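Long-range contact in conserved hypothetical protein NMB0706 (Neisseria meningitidis, PDB 1RV9), which is of unknown function but belongs to the multi-copper polyphenol oxidoreductase laccase (YfiH, DUF152) family: residues Ser46-Thr51 with Asn63-Val67. Coordinates in Å, arbitrary orientation, origin at the centre of the assembly. Residue numbers count along the deposited sequence, not the author numbering.
Sequences SLNLGT and NREIV
Helix side chains that bond the carbonyls of a preceding irregular loop are exemplified by Asn63 and Arg64 of helix 57-71, which reach Asn48 O and Leu49 O. Leu47 (phi/psi -83/65) centres an inverse gamma turn, Asn48 N bonding Ser46 O at 2.8 Å; an Asx turn follows, Gly50 N to Asn48 OD1 at 3.0 Å, with OD1 also accepting from Arg247 N. CA atoms pair Leu47 with Asn63 (5.7 Å) and Leu49 with Arg64 (5.9 Å). Loop and helix pack on strands 28-33 and 248-254 of the five-stranded mixed sheet: Leu47 and Leu49 touch Thr33, Val67 touches Leu31 and Leu251. Leu49 (m,t) brings CD2 within 3.7 Å of Val67 CG2, and Leu47 (t,p) sets CD1 3.7 Å from Asn63 CB. Asn63, chi1 m, donates from ND2 to Asn48 O at 2.9 Å while its OD1 accepts from Val39 N. Arg64, m with chi2 to chi4 extended, forks NE and NH2 onto Leu49 O, each 2.9 Å; Thr51 CG2 covers one guanidinium face, 3.6 Å from NH2.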
ATOM      1  N   SER A  46      -2.842 -17.781   7.060  1.00 23.38           N
ATOM      2  CA  SER A  46      -3.538 -17.116   8.078  1.00 19.27           C
ATOM      3  C   SER A  46      -4.226 -15.780   7.898  1.00 15.58           C
ATOM      4  O   SER A  46      -5.437 -15.755   7.573  1.00 13.45           O
ATOM      5  CB  SER A  46      -2.718 -17.386   9.348  1.00 23.40           C
ATOM      6  OG  SER A  46      -2.392 -16.277  10.089  1.00 19.53           O
ATOM      7  N   LEU A  47      -3.551 -14.662   8.080  1.00 14.16           N
ATOM      8  CA  LEU A  47      -4.375 -13.457   7.923  1.00 11.99           C
ATOM      9  C   LEU A  47      -4.642 -12.890   6.533  1.00 11.96           C
ATOM     10  O   LEU A  47      -4.292 -11.752   6.248  1.00 11.60           O
ATOM     11  CB  LEU A  47      -3.938 -12.344   8.880  1.00 11.40           C
ATOM     12  CG  LEU A  47      -4.944 -11.260   9.289  1.00  9.97           C
ATOM     13  CD1 LEU A  47      -6.029 -11.804  10.235  1.00 11.91           C
ATOM     14  CD2 LEU A  47      -4.161 -10.158  10.012  1.00 11.67           C
ATOM     15  N   ASN A  48      -5.359 -13.657   5.705  1.00 10.89           N
ATOM     16  CA  ASN A  48      -5.690 -13.185   4.360  1.00  9.79           C
ATOM     17  C   ASN A  48      -6.906 -12.278   4.357  1.00  9.88           C
ATOM     18  O   ASN A  48      -8.005 -12.690   4.731  1.00 10.91           O
ATOM     19  CB  ASN A  48      -5.943 -14.354   3.412  1.00  9.60           C
ATOM     20  CG  ASN A  48      -6.485 -13.903   2.080  1.00 11.09           C
ATOM     21  OD1 ASN A  48      -6.014 -12.921   1.519  1.00 10.83           O
ATOM     22  ND2 ASN A  48      -7.477 -14.626   1.559  1.00 10.97           N
ATOM     23  N   LEU A  49      -6.704 -11.042   3.919  1.00  8.28           N
ATOM     24  CA  LEU A  49      -7.781 -10.071   3.884  1.00  8.58           C
ATOM     25  C   LEU A  49      -8.390  -9.867   2.502  1.00  7.99           C
ATOM     26  O   LEU A  49      -9.331  -9.091   2.356  1.00  8.14           O
ATOM     27  CB  LEU A  49      -7.268  -8.735   4.424  1.00  8.07           C
ATOM     28  CG  LEU A  49      -6.695  -8.808   5.841  1.00  9.71           C
ATOM     29  CD1 LEU A  49      -5.973  -7.511   6.175  1.00 10.26           C
ATOM     30  CD2 LEU A  49      -7.816  -9.075   6.831  1.00  8.49           C
ATOM     31  N   GLY A  50      -7.865 -10.564   1.493  1.00  9.36           N
ATOM     32  CA  GLY A  50      -8.383 -10.413   0.141  1.00 10.36           C
ATOM     33  C   GLY A  50      -9.479 -11.398  -0.228  1.00 10.33           C
ATOM     34  O   GLY A  50      -9.350 -12.597   0.010  1.00 11.26           O
ATOM     35  N   THR A  51     -10.555 -10.887  -0.820  1.00 11.46           N
ATOM     36  CA  THR A  51     -11.689 -11.718  -1.221  1.00 12.16           C
ATOM     37  C   THR A  51     -11.615 -12.105  -2.694  1.00 13.57           C
ATOM     38  O   THR A  51     -12.498 -12.796  -3.203  1.00 14.47           O
ATOM     39  CB  THR A  51     -13.018 -10.974  -1.030  1.00 12.82           C
ATOM     40  OG1 THR A  51     -13.035  -9.815  -1.873  1.00 14.59           O
ATOM     41  CG2 THR A  51     -13.199 -10.548   0.415  1.00 13.34           C
ATOM     42  N   ASN A  63     -11.051 -13.030   9.131  1.00 11.93           N
ATOM     43  CA  ASN A  63      -9.784 -12.306   9.213  1.00 11.41           C
ATOM     44  C   ASN A  63     -10.037 -10.799   9.244  1.00 10.19           C
ATOM     45  O   ASN A  63      -9.361 -10.063   9.967  1.00 11.38           O
ATOM     46  CB  ASN A  63      -8.874 -12.659   8.031  1.00 11.78           C
ATOM     47  CG  ASN A  63      -8.457 -14.116   8.032  1.00 11.47           C
ATOM     48  OD1 ASN A  63      -8.237 -14.709   9.089  1.00 11.40           O
ATOM     49  ND2 ASN A  63      -8.326 -14.697   6.843  1.00 11.92           N
ATOM     50  N   ARG A  64     -11.013 -10.337   8.469  1.00 10.55           N
ATOM     51  CA  ARG A  64     -11.327  -8.912   8.450  1.00 10.53           C
ATOM     52  C   ARG A  64     -11.933  -8.496   9.786  1.00 10.94           C
ATOM     53  O   ARG A  64     -11.770  -7.359  10.225  1.00 11.30           O
ATOM     54  CB  ARG A  64     -12.267  -8.583   7.289  1.00  9.84           C
ATOM     55  CG  ARG A  64     -11.576  -8.665   5.931  1.00 11.43           C
ATOM     56  CD  ARG A  64     -12.473  -8.182   4.806  1.00  9.70           C
ATOM     57  NE  ARG A  64     -11.752  -8.084   3.538  1.00  9.60           N
ATOM     58  CZ  ARG A  64     -12.258  -7.543   2.437  1.00 10.08           C
ATOM     59  NH1 ARG A  64     -13.489  -7.050   2.451  1.00 10.75           N
ATOM     60  NH2 ARG A  64     -11.537  -7.486   1.325  1.00 10.43           N
ATOM     61  N   GLU A  65     -12.629  -9.422  10.434  1.00 13.07           N
ATOM     62  CA  GLU A  65     -13.215  -9.141  11.739  1.00 12.82           C
ATOM     63  C   GLU A  65     -12.095  -8.952  12.749  1.00 13.16           C
ATOM     64  O   GLU A  65     -12.147  -8.060  13.598  1.00 13.24           O
ATOM     65  CB  GLU A  65     -14.090 -10.302  12.190  1.00 17.52           C
ATOM     66  CG  GLU A  65     -15.479 -10.274  11.631  1.00 22.63           C
ATOM     67  CD  GLU A  65     -16.309 -11.425  12.136  1.00 26.03           C
ATOM     68  OE1 GLU A  65     -16.186 -11.774  13.330  1.00 28.11           O
ATOM     69  OE2 GLU A  65     -17.095 -11.972  11.343  1.00 29.41           O
ATOM     70  N   ILE A  66     -11.088  -9.816  12.659  1.00 11.95           N
ATOM     71  CA  ILE A  66      -9.939  -9.751  13.550  1.00 12.63           C
ATOM     72  C   ILE A  66      -9.261  -8.392  13.403  1.00 14.28           C
ATOM     73  O   ILE A  66      -8.851  -7.778  14.391  1.00 13.86           O
ATOM     74  CB  ILE A  66      -8.927 -10.875  13.227  1.00 12.23           C
ATOM     75  CG1 ILE A  66      -9.533 -12.232  13.595  1.00 12.94           C
ATOM     76  CG2 ILE A  66      -7.630 -10.661  13.994  1.00 13.23           C
ATOM     77  CD1 ILE A  66      -8.683 -13.415  13.183  1.00 12.24           C
ATOM     78  N   VAL A  67      -9.152  -7.918  12.168  1.00 12.87           N
ATOM     79  CA  VAL A  67      -8.527  -6.627  11.920  1.00 12.57           C
ATOM     80  C   VAL A  67      -9.397  -5.488  12.444  1.00 13.95           C
ATOM     81  O   VAL A  67      -8.889  -4.549  13.054  1.00 13.01           O
ATOM     82  CB  VAL A  67      -8.249  -6.418  10.410  1.00 10.50           C
ATOM     83  CG1 VAL A  67      -7.895  -4.960  10.133  1.00 11.17           C
ATOM     84  CG2 VAL A  67      -7.102  -7.313   9.976  1.00 10.57           C
TER